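Sesquisabinene B synthase 2 (Santalum album, PDB 6A2A) is a plant terpene synthase that probably converts farnesyl diphosphate into the sesquiterpene sesquisabinene B with magnesium or manganese ions as cofactor. Local coordinates at residues L203-S208 / A224-D229; T87-G92 / L213-R218; D229-E232 / D236-L239; K161-L166 / S189-I194. All blocks are in the same frame, centred on the assembly; numbering follows the deposited sequence.

Contact 1 of 4, residues L203-S208 / A224-D229; sequences LAKKVS and ARWFID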
loop_
_atom_site.group_PDB
_atom_site.type_symbol
_atom_site.label_atom_id
_atom_site.label_comp_id
_atom_site.label_asym_id
_atom_site.label_seq_id
_atom_site.Cartn_x
_atom_site.Cartn_y
_atom_site.Cartn_z
ATOM N N LEU A 203 42.455 -12.720 13.515
ATOM C CA LEU A 203 42.166 -14.081 13.848
ATOM C C LEU A 203 41.414 -14.143 15.176
ATOM O O LEU A 203 40.463 -14.972 15.318
ATOM C CB LEU A 203 43.475 -14.887 13.847
ATOM C CG LEU A 203 43.365 -16.397 13.646
ATOM C CD1 LEU A 203 42.378 -16.786 12.550
ATOM C CD2 LEU A 203 44.737 -16.991 13.366
ATOM N N ALA A 204 41.782 -13.342 16.171
ATOM C CA ALA A 204 41.059 -13.314 17.459
ATOM C C ALA A 204 39.567 -13.048 17.252
ATOM O O ALA A 204 38.708 -13.672 17.918
ATOM C CB ALA A 204 41.586 -12.247 18.395
ATOM N N LYS A 205 39.296 -12.077 16.405
ATOM C CA LYS A 205 37.925 -11.676 16.125
ATOM C C LYS A 205 37.195 -12.839 15.459
ATOM O O LYS A 205 36.067 -13.192 15.860
ATOM C CB LYS A 205 37.831 -10.495 15.171
ATOM C CG LYS A 205 38.184 -9.123 15.713
ATOM C CD LYS A 205 37.810 -7.990 14.729
ATOM C CE LYS A 205 36.329 -8.012 14.386
ATOM N NZ LYS A 205 35.897 -6.899 13.493
ATOM N N LYS A 206 37.799 -13.380 14.432
ATOM C CA LYS A 206 37.154 -14.447 13.644
ATOM C C LYS A 206 36.909 -15.675 14.505
ATOM O O LYS A 206 35.849 -16.337 14.330
ATOM C CB LYS A 206 37.986 -14.866 12.435
ATOM C CG LYS A 206 37.947 -13.840 11.325
ATOM C CD LYS A 206 38.174 -14.413 9.962
ATOM C CE LYS A 206 39.575 -14.909 9.770
ATOM N NZ LYS A 206 39.799 -15.349 8.370
ATOM N N VAL A 207 37.809 -15.982 15.457
ATOM C CA VAL A 207 37.631 -17.205 16.259
ATOM C C VAL A 207 36.453 -17.047 17.224
ATOM O O VAL A 207 35.636 -17.953 17.391
ATOM C CB VAL A 207 38.917 -17.594 17.006
ATOM C CG1 VAL A 207 38.645 -18.541 18.146
ATOM C CG2 VAL A 207 39.916 -18.164 16.041
ATOM N N SER A 208 36.398 -15.896 17.874
ATOM C CA SER A 208 35.368 -15.573 18.817
ATOM C C SER A 208 33.991 -15.612 18.129
ATOM O O SER A 208 33.000 -16.155 18.688
ATOM C CB SER A 208 35.703 -14.228 19.405
ATOM O OG SER A 208 34.720 -13.842 20.299
ATOM N N ALA A 224 27.698 -10.256 6.133
ATOM C CA ALA A 224 28.385 -9.395 5.155
ATOM C C ALA A 224 28.814 -8.085 5.834
ATOM O O ALA A 224 29.957 -7.609 5.631
ATOM C CB ALA A 224 27.541 -9.134 3.957
ATOM N N ARG A 225 27.921 -7.506 6.606
ATOM C CA ARG A 225 28.268 -6.231 7.230
ATOM C C ARG A 225 29.378 -6.390 8.273
ATOM O O ARG A 225 30.231 -5.484 8.401
ATOM C CB ARG A 225 27.069 -5.600 7.935
ATOM C CG ARG A 225 27.359 -4.207 8.476
ATOM C CD ARG A 225 27.669 -3.218 7.379
ATOM N NE ARG A 225 28.185 -1.955 7.969
ATOM C CZ ARG A 225 29.457 -1.710 8.292
ATOM N NH1 ARG A 225 30.366 -2.662 8.187
ATOM N NH2 ARG A 225 29.828 -0.485 8.676
ATOM N N TRP A 226 29.350 -7.458 9.057
ATOM C CA TRP A 226 30.395 -7.729 10.030
ATOM C C TRP A 226 31.722 -7.969 9.289
ATOM O O TRP A 226 32.786 -7.439 9.686
ATOM C CB TRP A 226 30.051 -8.947 10.874
ATOM C CG TRP A 226 31.057 -9.266 11.925
ATOM C CD1 TRP A 226 31.144 -8.700 13.168
ATOM C CD2 TRP A 226 32.176 -10.162 11.807
ATOM N NE1 TRP A 226 32.196 -9.244 13.855
ATOM C CE2 TRP A 226 32.840 -10.146 13.043
ATOM C CE3 TRP A 226 32.648 -11.012 10.802
ATOM C CZ2 TRP A 226 33.971 -10.929 13.283
ATOM C CZ3 TRP A 226 33.766 -11.793 11.046
ATOM C CH2 TRP A 226 34.403 -11.751 12.267
ATOM N N PHE A 227 31.669 -8.814 8.260
ATOM C CA PHE A 227 32.910 -9.234 7.587
ATOM C C PHE A 227 33.512 -8.081 6.761
ATOM O O PHE A 227 34.741 -8.113 6.531
ATOM C CB PHE A 227 32.658 -10.476 6.744
ATOM C CG PHE A 227 33.918 -11.027 6.162
ATOM C CD1 PHE A 227 34.878 -11.579 6.981
ATOM C CD2 PHE A 227 34.196 -10.854 4.823
ATOM C CE1 PHE A 227 36.094 -11.989 6.436
ATOM C CE2 PHE A 227 35.368 -11.328 4.274
ATOM C CZ PHE A 227 36.320 -11.882 5.093
ATOM N N ILE A 228 32.735 -7.138 6.285
ATOM C CA ILE A 228 33.319 -5.978 5.580
ATOM C C ILE A 228 34.346 -5.289 6.508
ATOM O O ILE A 228 35.451 -4.966 6.080
ATOM C CB ILE A 228 32.234 -5.020 5.080
ATOM C CG1 ILE A 228 31.591 -5.547 3.800
ATOM C CG2 ILE A 228 32.785 -3.617 4.876
ATOM C CD1 ILE A 228 30.303 -4.858 3.472
ATOM N N ASP A 229 33.979 -5.088 7.768
ATOM C CA ASP A 229 34.899 -4.526 8.755
ATOM C C ASP A 229 36.063 -5.421 9.080
ATOM O O ASP A 229 37.195 -4.950 9.171
ATOM C CB ASP A 229 34.170 -4.174 10.040
ATOM C CG ASP A 229 33.246 -3.020 9.878
ATOM O OD1 ASP A 229 33.259 -2.347 8.852
ATOM O OD2 ASP A 229 32.453 -2.868 10.776
#
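Lys205 and Lys206 meet Trp226 in a surface contact between two helices that follow each other in the chain, helix 201-212 of the N-terminal domain and helix 220-232. The backbones stay well apart, 9.0 Å between the CA atoms of Lys206 and Phe227, and long side chains span the distance. Trp226 reaches across with CG anti to its backbone N (chi1 -178°), which carries the six-membered end of the indole to the other helix. There CH2 lies 4.1 Å from CA of Lys206, an atom that sits at the ring edge close to the indole plane. The Lys205 chain runs the opposite way past the indole, and its CE comes within 3.9 Å of Trp226 CZ2, obliquely to the ring. Lysine suits this place because its methylenes can pack on an aromatic group while the ammonium travels on to polar partners: a bend at chi3 (58°) leads NZ of Lys205 to the hydroxyl of Thr230, and Lys206 NZ forms a salt bridge with Glu234. Beyond the contact, His209 stacks on Trp226, Lys206 leans on Leu164 of helix 160-170, and Phe227 packs against helix 78-90.

Contact 2 of 4, residues T87-G92 / L213-R218; sequences TVRRLG and LPLHWR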
loop_
_atom_site.group_PDB
_atom_site.type_symbol
_atom_site.label_atom_id
_atom_site.label_comp_id
_atom_site.label_asym_id
_atom_site.label_seq_id
_atom_site.Cartn_x
_atom_site.Cartn_y
_atom_site.Cartn_z
ATOM N N THR A 87 35.976 -15.371 0.481
ATOM C CA THR A 87 35.876 -13.928 0.798
ATOM C C THR A 87 34.717 -13.257 0.070
ATOM O O THR A 87 33.943 -12.493 0.667
ATOM C CB THR A 87 37.214 -13.229 0.428
ATOM O OG1 THR A 87 38.212 -13.892 1.182
ATOM C CG2 THR A 87 37.219 -11.766 0.758
ATOM N N VAL A 88 34.546 -13.562 -1.197
ATOM C CA VAL A 88 33.451 -12.996 -1.978
ATOM C C VAL A 88 32.104 -13.372 -1.327
ATOM O O VAL A 88 31.239 -12.572 -1.176
ATOM C CB VAL A 88 33.474 -13.514 -3.454
ATOM C CG1 VAL A 88 32.238 -13.123 -4.220
ATOM C CG2 VAL A 88 34.671 -13.010 -4.202
ATOM N N ARG A 89 31.983 -14.619 -0.961
ATOM C CA ARG A 89 30.761 -15.125 -0.339
ATOM C C ARG A 89 30.496 -14.438 0.976
ATOM O O ARG A 89 29.436 -13.995 1.274
ATOM C CB ARG A 89 30.911 -16.611 -0.090
ATOM C CG ARG A 89 29.812 -17.251 0.730
ATOM C CD ARG A 89 30.129 -17.268 2.195
ATOM N NE ARG A 89 29.095 -17.854 3.026
ATOM C CZ ARG A 89 29.016 -19.125 3.336
ATOM N NH1 ARG A 89 29.895 -19.975 2.884
ATOM N NH2 ARG A 89 28.065 -19.547 4.120
ATOM N N ARG A 90 31.563 -14.311 1.734
ATOM C CA ARG A 90 31.508 -13.774 3.067
ATOM C C ARG A 90 31.221 -12.273 3.133
ATOM O O ARG A 90 30.624 -11.788 4.024
ATOM C CB ARG A 90 32.717 -14.223 3.843
ATOM C CG ARG A 90 32.498 -14.135 5.289
ATOM C CD ARG A 90 33.496 -14.889 6.094
ATOM N NE ARG A 90 33.156 -14.758 7.482
ATOM C CZ ARG A 90 33.726 -15.457 8.439
ATOM N NH1 ARG A 90 34.671 -16.301 8.129
ATOM N NH2 ARG A 90 33.341 -15.324 9.687
ATOM N N LEU A 91 31.564 -11.588 2.059
ATOM C CA LEU A 91 31.262 -10.211 1.873
ATOM C C LEU A 91 29.797 -9.987 1.392
ATOM O O LEU A 91 29.414 -8.879 1.193
ATOM C CB LEU A 91 32.224 -9.601 0.851
ATOM C CG LEU A 91 33.633 -9.373 1.352
ATOM C CD1 LEU A 91 34.566 -9.050 0.216
ATOM C CD2 LEU A 91 33.692 -8.337 2.453
ATOM N N GLY A 92 29.044 -11.057 1.159
ATOM C CA GLY A 92 27.676 -11.015 0.743
ATOM C C GLY A 92 27.491 -10.801 -0.741
ATOM O O GLY A 92 26.472 -10.360 -1.167
ATOM N N LEU A 213 28.810 -18.576 16.645
ATOM C CA LEU A 213 28.048 -19.291 15.588
ATOM C C LEU A 213 28.993 -19.602 14.433
ATOM O O LEU A 213 29.666 -18.695 13.928
ATOM C CB LEU A 213 26.886 -18.458 15.041
ATOM C CG LEU A 213 25.646 -18.329 15.925
ATOM C CD1 LEU A 213 24.693 -17.319 15.319
ATOM C CD2 LEU A 213 24.951 -19.654 16.146
ATOM N N PRO A 214 29.022 -20.853 13.966
ATOM C CA PRO A 214 29.782 -21.126 12.755
ATOM C C PRO A 214 29.257 -20.375 11.530
ATOM O O PRO A 214 28.076 -20.000 11.471
ATOM C CB PRO A 214 29.701 -22.645 12.561
ATOM C CG PRO A 214 28.532 -23.051 13.392
ATOM C CD PRO A 214 28.364 -22.043 14.506
ATOM N N LEU A 215 30.103 -20.122 10.525
ATOM C CA LEU A 215 29.735 -19.429 9.372
ATOM C C LEU A 215 28.491 -20.060 8.712
ATOM O O LEU A 215 27.630 -19.344 8.193
ATOM C CB LEU A 215 30.919 -19.419 8.387
ATOM C CG LEU A 215 30.684 -18.712 7.072
ATOM C CD1 LEU A 215 30.333 -17.275 7.292
ATOM C CD2 LEU A 215 31.909 -18.789 6.154
ATOM N N HIS A 216 28.453 -21.378 8.727
ATOM C CA HIS A 216 27.393 -22.130 8.060
ATOM C C HIS A 216 26.037 -21.789 8.698
ATOM O O HIS A 216 25.019 -21.960 8.031
ATOM C CB HIS A 216 27.674 -23.631 8.185
ATOM C CG HIS A 216 26.791 -24.493 7.341
ATOM N ND1 HIS A 216 26.659 -24.302 5.991
ATOM C CD2 HIS A 216 26.091 -25.617 7.645
ATOM C CE1 HIS A 216 25.869 -25.265 5.487
ATOM N NE2 HIS A 216 25.556 -26.104 6.454
ATOM N N TRP A 217 26.022 -21.408 9.970
ATOM C CA TRP A 217 24.762 -21.143 10.730
ATOM C C TRP A 217 24.398 -19.639 10.731
ATOM O O TRP A 217 23.373 -19.260 11.295
ATOM C CB TRP A 217 24.923 -21.688 12.146
ATOM C CG TRP A 217 24.916 -23.184 12.234
ATOM C CD1 TRP A 217 24.918 -24.077 11.201
ATOM C CD2 TRP A 217 24.917 -23.949 13.435
ATOM N NE1 TRP A 217 24.946 -25.356 11.682
ATOM C CE2 TRP A 217 24.879 -25.309 13.050
ATOM C CE3 TRP A 217 24.882 -23.640 14.788
ATOM C CZ2 TRP A 217 24.859 -26.311 13.989
ATOM C CZ3 TRP A 217 24.818 -24.640 15.711
ATOM C CH2 TRP A 217 24.873 -25.969 15.322
ATOM N N ARG A 218 25.178 -18.778 10.109
ATOM C CA ARG A 218 24.926 -17.342 10.130
ATOM C C ARG A 218 24.166 -16.917 8.884
ATOM O O ARG A 218 24.252 -17.550 7.813
ATOM C CB ARG A 218 26.260 -16.576 10.292
ATOM C CG ARG A 218 26.870 -16.727 11.673
ATOM C CD ARG A 218 28.240 -16.002 11.837
ATOM N NE ARG A 218 28.660 -15.969 13.209
ATOM C CZ ARG A 218 28.245 -15.068 14.111
ATOM N NH1 ARG A 218 27.305 -14.186 13.797
ATOM N NH2 ARG A 218 28.733 -15.108 15.329
HETATM O O HOH W 1 28.181 -22.528 4.313
HETATM O O HOH W 2 26.122 -18.621 6.147
#
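Leu215 buries more surface here than any other residue, for its two methyl groups reach two guanidinium groups, those of Arg89 and Arg90 at the end of helix 78-90. CD2 lies over the centre of the Arg89 guanidinium, 4.0 Å from NH1, whereas CD1 sits over one face of the Arg90 group toward its rim, 3.8 Å from NE. A guanidinium face is poor in hydrogen-bonding power and takes an apolar methyl well, leaving the N-H groups at the rim to seek polar partners. Arg89 does so in its own plane: NH2 donates to two waters, one also bonded to His216 ND1, the other donating to the carbonyls of Leu215, at 2.6 Å from its O, and Arg218. The Arg89 chain bends at chi2 (-92°) to bring its flat end under the leucine, while Arg90 stays extended from CG to NE. Salt bridges to Glu133 from Arg89 and to Glu223 from Arg90 hold both groups in place. An alanine in place of Leu215 would strip both methyls from the arginine faces and would probably leave a gap in which the two guanidinium groups could shift. The leucine belongs to the short link between helices 201-212 and 220-232; Glu168 of helix 160-170 binds its backbone N, and Phe227 of helix 220-232 packs beside Arg90.

Contact 3 of 4, residues D229-E232 / D236-L239; sequences DTYE and DVNL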
loop_
_atom_site.group_PDB
_atom_site.type_symbol
_atom_site.label_atom_id
_atom_site.label_comp_id
_atom_site.label_asym_id
_atom_site.label_seq_id
_atom_site.Cartn_x
_atom_site.Cartn_y
_atom_site.Cartn_z
ATOM N N ASP A 229 33.979 -5.088 7.768
ATOM C CA ASP A 229 34.899 -4.526 8.755
ATOM C C ASP A 229 36.063 -5.421 9.080
ATOM O O ASP A 229 37.195 -4.950 9.171
ATOM C CB ASP A 229 34.170 -4.174 10.040
ATOM C CG ASP A 229 33.246 -3.020 9.878
ATOM O OD1 ASP A 229 33.259 -2.347 8.852
ATOM O OD2 ASP A 229 32.453 -2.868 10.776
ATOM N N THR A 230 35.819 -6.720 9.262
ATOM C CA THR A 230 36.878 -7.658 9.579
ATOM C C THR A 230 37.860 -7.752 8.407
ATOM O O THR A 230 39.096 -7.745 8.627
ATOM C CB THR A 230 36.278 -9.021 9.949
ATOM O OG1 THR A 230 35.536 -8.867 11.165
ATOM C CG2 THR A 230 37.328 -10.097 10.144
ATOM N N TYR A 231 37.325 -7.858 7.185
ATOM C CA TYR A 231 38.159 -8.050 5.992
ATOM C C TYR A 231 39.151 -6.886 5.798
ATOM O O TYR A 231 40.285 -7.096 5.308
ATOM C CB TYR A 231 37.296 -8.109 4.738
ATOM C CG TYR A 231 38.038 -8.418 3.471
ATOM C CD1 TYR A 231 38.942 -9.456 3.403
ATOM C CD2 TYR A 231 37.822 -7.661 2.344
ATOM C CE1 TYR A 231 39.601 -9.750 2.224
ATOM C CE2 TYR A 231 38.470 -7.941 1.156
ATOM C CZ TYR A 231 39.382 -8.970 1.105
ATOM O OH TYR A 231 40.019 -9.229 -0.076
ATOM N N GLU A 232 38.690 -5.691 6.084
ATOM C CA GLU A 232 39.472 -4.451 5.886
ATOM C C GLU A 232 40.743 -4.520 6.729
ATOM O O GLU A 232 41.802 -4.127 6.226
ATOM C CB GLU A 232 38.633 -3.214 6.179
ATOM C CG GLU A 232 39.402 -1.920 5.946
ATOM C CD GLU A 232 38.579 -0.649 5.862
ATOM O OE1 GLU A 232 37.371 -0.727 5.974
ATOM O OE2 GLU A 232 39.168 0.438 5.703
ATOM N N ASP A 236 45.664 -9.917 3.940
ATOM C CA ASP A 236 45.499 -10.184 2.492
ATOM C C ASP A 236 44.340 -9.447 1.814
ATOM O O ASP A 236 43.764 -9.950 0.853
ATOM C CB ASP A 236 45.305 -11.685 2.248
ATOM C CG ASP A 236 44.000 -12.218 2.856
ATOM O OD1 ASP A 236 42.996 -11.457 2.995
ATOM O OD2 ASP A 236 44.011 -13.407 3.226
ATOM N N VAL A 237 44.032 -8.244 2.255
ATOM C CA VAL A 237 42.854 -7.545 1.719
ATOM C C VAL A 237 43.127 -7.075 0.288
ATOM O O VAL A 237 44.187 -6.502 -0.009
ATOM C CB VAL A 237 42.436 -6.363 2.618
ATOM C CG1 VAL A 237 43.604 -5.449 2.968
ATOM C CG2 VAL A 237 41.308 -5.560 1.983
ATOM N N ASN A 238 42.158 -7.321 -0.587
ATOM C CA ASN A 238 42.085 -6.775 -1.931
ATOM C C ASN A 238 41.198 -5.534 -1.887
ATOM O O ASN A 238 39.960 -5.653 -1.670
ATOM C CB ASN A 238 41.533 -7.799 -2.932
ATOM C CG ASN A 238 41.501 -7.340 -4.377
ATOM O OD1 ASN A 238 40.880 -6.332 -4.724
ATOM N ND2 ASN A 238 42.136 -8.105 -5.252
ATOM N N LEU A 239 41.798 -4.362 -2.150
ATOM C CA LEU A 239 41.071 -3.087 -1.970
ATOM C C LEU A 239 39.959 -2.939 -3.008
ATOM O O LEU A 239 39.007 -2.266 -2.737
ATOM C CB LEU A 239 42.023 -1.885 -2.049
ATOM C CG LEU A 239 42.990 -1.740 -0.880
ATOM C CD1 LEU A 239 43.982 -0.614 -1.150
ATOM C CD2 LEU A 239 42.247 -1.480 0.422
HETATM O O HOH W 3 41.660 -11.101 -0.253
#
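Tyr231 packs closely against Val237 and Asn238, whereas Asp236 and Glu232 are the exposed residues at the margins of the contact. On the tight side, Val237 CG2 stands over one face of the phenol ring, 4.1 Å from its centroid and 22° off the normal, a CH-pi contact. The same valine sets CB 3.5 Å from Tyr231 O; a compact beta-branched residue fits between ring and carbonyl. The phenol oxygen accepts a nearly straight bond from Asn238 N, 2.9 Å with an angle of 169° at the hydrogen. With CG anti to its backbone N (chi1 -175°), the tyrosine extends from the helix far enough to place OH there. A water lying in the ring plane joins Tyr231 OH to Asp236 O. A phenylalanine instead of Tyr231 would keep the ring but would probably leave Asn238 N without its acceptor and the water without one of its mates. At these margins the fit is slacker: Asp236 OD1 approaches Tyr231 CE1 no closer than 3.9 Å, and the carboxylate of Glu232 turns to Lys246. The arrangement is a tight connection between two helices, 220-232 and 239-270, in which the next helix starts with an N-cap: Asn238 OD1 accepts from Leu241 N.

Contact 4 of 4, residues K161-L166 / S189-I194; sequences KGLLSL and SKLKSI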
loop_
_atom_site.group_PDB
_atom_site.type_symbol
_atom_site.label_atom_id
_atom_site.label_comp_id
_atom_site.label_asym_id
_atom_site.label_seq_id
_atom_site.Cartn_x
_atom_site.Cartn_y
_atom_site.Cartn_z
ATOM N N LYS A 161 44.752 -20.933 12.467
ATOM C CA LYS A 161 44.030 -20.764 11.239
ATOM C C LYS A 161 43.501 -22.130 10.796
ATOM O O LYS A 161 42.337 -22.253 10.355
ATOM C CB LYS A 161 44.947 -20.156 10.178
ATOM C CG LYS A 161 44.368 -19.914 8.805
ATOM C CD LYS A 161 45.439 -19.570 7.803
ATOM C CE LYS A 161 44.892 -19.256 6.435
ATOM N NZ LYS A 161 43.952 -18.113 6.491
ATOM N N GLY A 162 44.348 -23.138 10.897
ATOM C CA GLY A 162 43.977 -24.562 10.601
ATOM C C GLY A 162 42.797 -25.046 11.436
ATOM O O GLY A 162 41.814 -25.605 10.891
ATOM N N LEU A 163 42.878 -24.851 12.731
ATOM C CA LEU A 163 41.836 -25.249 13.632
ATOM C C LEU A 163 40.527 -24.564 13.242
ATOM O O LEU A 163 39.501 -25.220 13.274
ATOM C CB LEU A 163 42.147 -24.914 15.086
ATOM C CG LEU A 163 43.238 -25.725 15.776
ATOM C CD1 LEU A 163 43.451 -25.172 17.173
ATOM C CD2 LEU A 163 42.888 -27.207 15.852
ATOM N N LEU A 164 40.552 -23.260 12.991
ATOM C CA LEU A 164 39.306 -22.513 12.668
ATOM C C LEU A 164 38.749 -23.051 11.356
ATOM O O LEU A 164 37.525 -23.218 11.221
ATOM C CB LEU A 164 39.596 -21.015 12.526
ATOM C CG LEU A 164 38.415 -20.128 12.113
ATOM C CD1 LEU A 164 37.303 -20.236 13.155
ATOM C CD2 LEU A 164 38.823 -18.677 11.966
ATOM N N SER A 165 39.605 -23.333 10.380
ATOM C CA SER A 165 39.038 -23.832 9.109
ATOM C C SER A 165 38.415 -25.228 9.305
ATOM O O SER A 165 37.302 -25.527 8.753
ATOM C CB SER A 165 40.095 -23.832 8.046
ATOM O OG SER A 165 40.427 -22.514 7.665
ATOM N N LEU A 166 38.996 -26.058 10.128
ATOM C CA LEU A 166 38.442 -27.384 10.409
ATOM C C LEU A 166 37.082 -27.263 11.107
ATOM O O LEU A 166 36.113 -27.958 10.771
ATOM C CB LEU A 166 39.405 -28.143 11.312
ATOM C CG LEU A 166 38.988 -29.541 11.756
ATOM C CD1 LEU A 166 38.834 -30.445 10.551
ATOM C CD2 LEU A 166 39.987 -30.115 12.719
ATOM N N SER A 189 37.054 -27.397 21.241
ATOM C CA SER A 189 37.750 -27.455 22.504
ATOM C C SER A 189 39.069 -26.679 22.411
ATOM O O SER A 189 39.397 -25.870 23.285
ATOM C CB SER A 189 38.010 -28.905 22.925
ATOM O OG SER A 189 38.840 -28.906 24.089
ATOM N N LYS A 190 39.828 -26.962 21.379
ATOM C CA LYS A 190 41.153 -26.293 21.184
ATOM C C LYS A 190 40.977 -24.792 20.984
ATOM O O LYS A 190 41.745 -23.983 21.586
ATOM C CB LYS A 190 41.905 -26.856 19.977
ATOM C CG LYS A 190 42.411 -28.277 20.133
ATOM C CD LYS A 190 42.927 -28.552 21.505
ATOM C CE LYS A 190 43.527 -29.914 21.683
ATOM N NZ LYS A 190 43.849 -30.141 23.114
ATOM N N LEU A 191 39.988 -24.382 20.194
ATOM C CA LEU A 191 39.792 -22.916 19.999
ATOM C C LEU A 191 39.317 -22.283 21.306
ATOM O O LEU A 191 39.768 -21.149 21.656
ATOM C CB LEU A 191 38.806 -22.639 18.855
ATOM C CG LEU A 191 39.259 -23.037 17.458
ATOM C CD1 LEU A 191 38.086 -22.950 16.491
ATOM C CD2 LEU A 191 40.423 -22.184 16.948
ATOM N N LYS A 192 38.417 -22.942 22.038
ATOM C CA LYS A 192 37.950 -22.380 23.289
ATOM C C LYS A 192 39.112 -22.179 24.254
ATOM O O LYS A 192 39.071 -21.184 25.002
ATOM C CB LYS A 192 36.892 -23.235 23.987
ATOM C CG LYS A 192 35.483 -23.069 23.470
ATOM C CD LYS A 192 34.471 -23.710 24.386
ATOM C CE LYS A 192 33.108 -23.926 23.757
ATOM N NZ LYS A 192 32.720 -22.827 22.838
ATOM N N SER A 193 40.138 -23.030 24.217
ATOM C CA SER A 193 41.298 -22.900 25.145
ATOM C C SER A 193 42.126 -21.658 24.798
ATOM O O SER A 193 43.240 -21.515 25.346
ATOM C CB SER A 193 42.198 -24.094 25.093
ATOM O OG SER A 193 41.527 -25.235 25.575
ATOM N N ILE A 194 41.636 -20.823 23.867
ATOM C CA ILE A 194 42.347 -19.579 23.470
ATOM C C ILE A 194 41.387 -18.424 23.153
ATOM O O ILE A 194 41.844 -17.350 22.884
ATOM C CB ILE A 194 43.298 -19.867 22.311
ATOM C CG1 ILE A 194 42.542 -20.216 21.022
ATOM C CG2 ILE A 194 44.287 -20.952 22.665
ATOM C CD1 ILE A 194 43.412 -20.423 19.807
#
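Helix-to-helix leucine packing in the mostly helical N-terminal domain of the terpene synthase brings Leu163 and Leu164 of helix 160-170 against Lys190 and Leu191 at the end of helix 178-192. The helices come close, with 7.1 Å between the CA atoms of Leu163 and Leu191, and the contact is largely buried. Leu191 enters with both methyls. CD2 touches CB of Leu163 at 3.7 Å, while CD1 lies 4.0 Å from CA of Leu164, right against the backbone of the opposing helix. A forked leucine suits this place because its two branches can meet neighbouring residues of one helix turn. The side chains of Leu164 and Leu191 are more loosely apposed, 4.4 Å between their CD1 atoms. Around them Leu203 and Leu211 of helix 201-212 and Tyr167 extend the apolar surroundings, and Phe186 packs on Leu163. Lys190 shows how a polar residue can border such a core: its aliphatic root faces Leu163, then a bend at chi2 (-39°) leads the chain away, and NZ reaches Asn154 OD1. On the leucine side, CG of Leu163 lies anti to the carbonyl carbon (chi1 -71°), which turns the branch toward helix 178-192, and CD1 ends 3.6 Å from CB of Lys190.

Contact 4 is the buried member of the set and relies on leucine methyls; contact 2 is partly buried and sets a leucine against the faces of two arginines, each with an acidic partner, one also with waters, while contacts 1 and 3 lie at the surface and mix aromatic rings with polar groups. Helix 220-232 is common to contacts 1 and 3, which share Asp229. Helix 201-212 ties contact 1 to contact 4, where Val207 packs on Leu191. Contact 2 meets contact 1 where Leu91 touches Phe227, and contact 3 where Thr87 touches Tyr231. Contacts 2 and 4 do not touch, their centres about 17 Å apart.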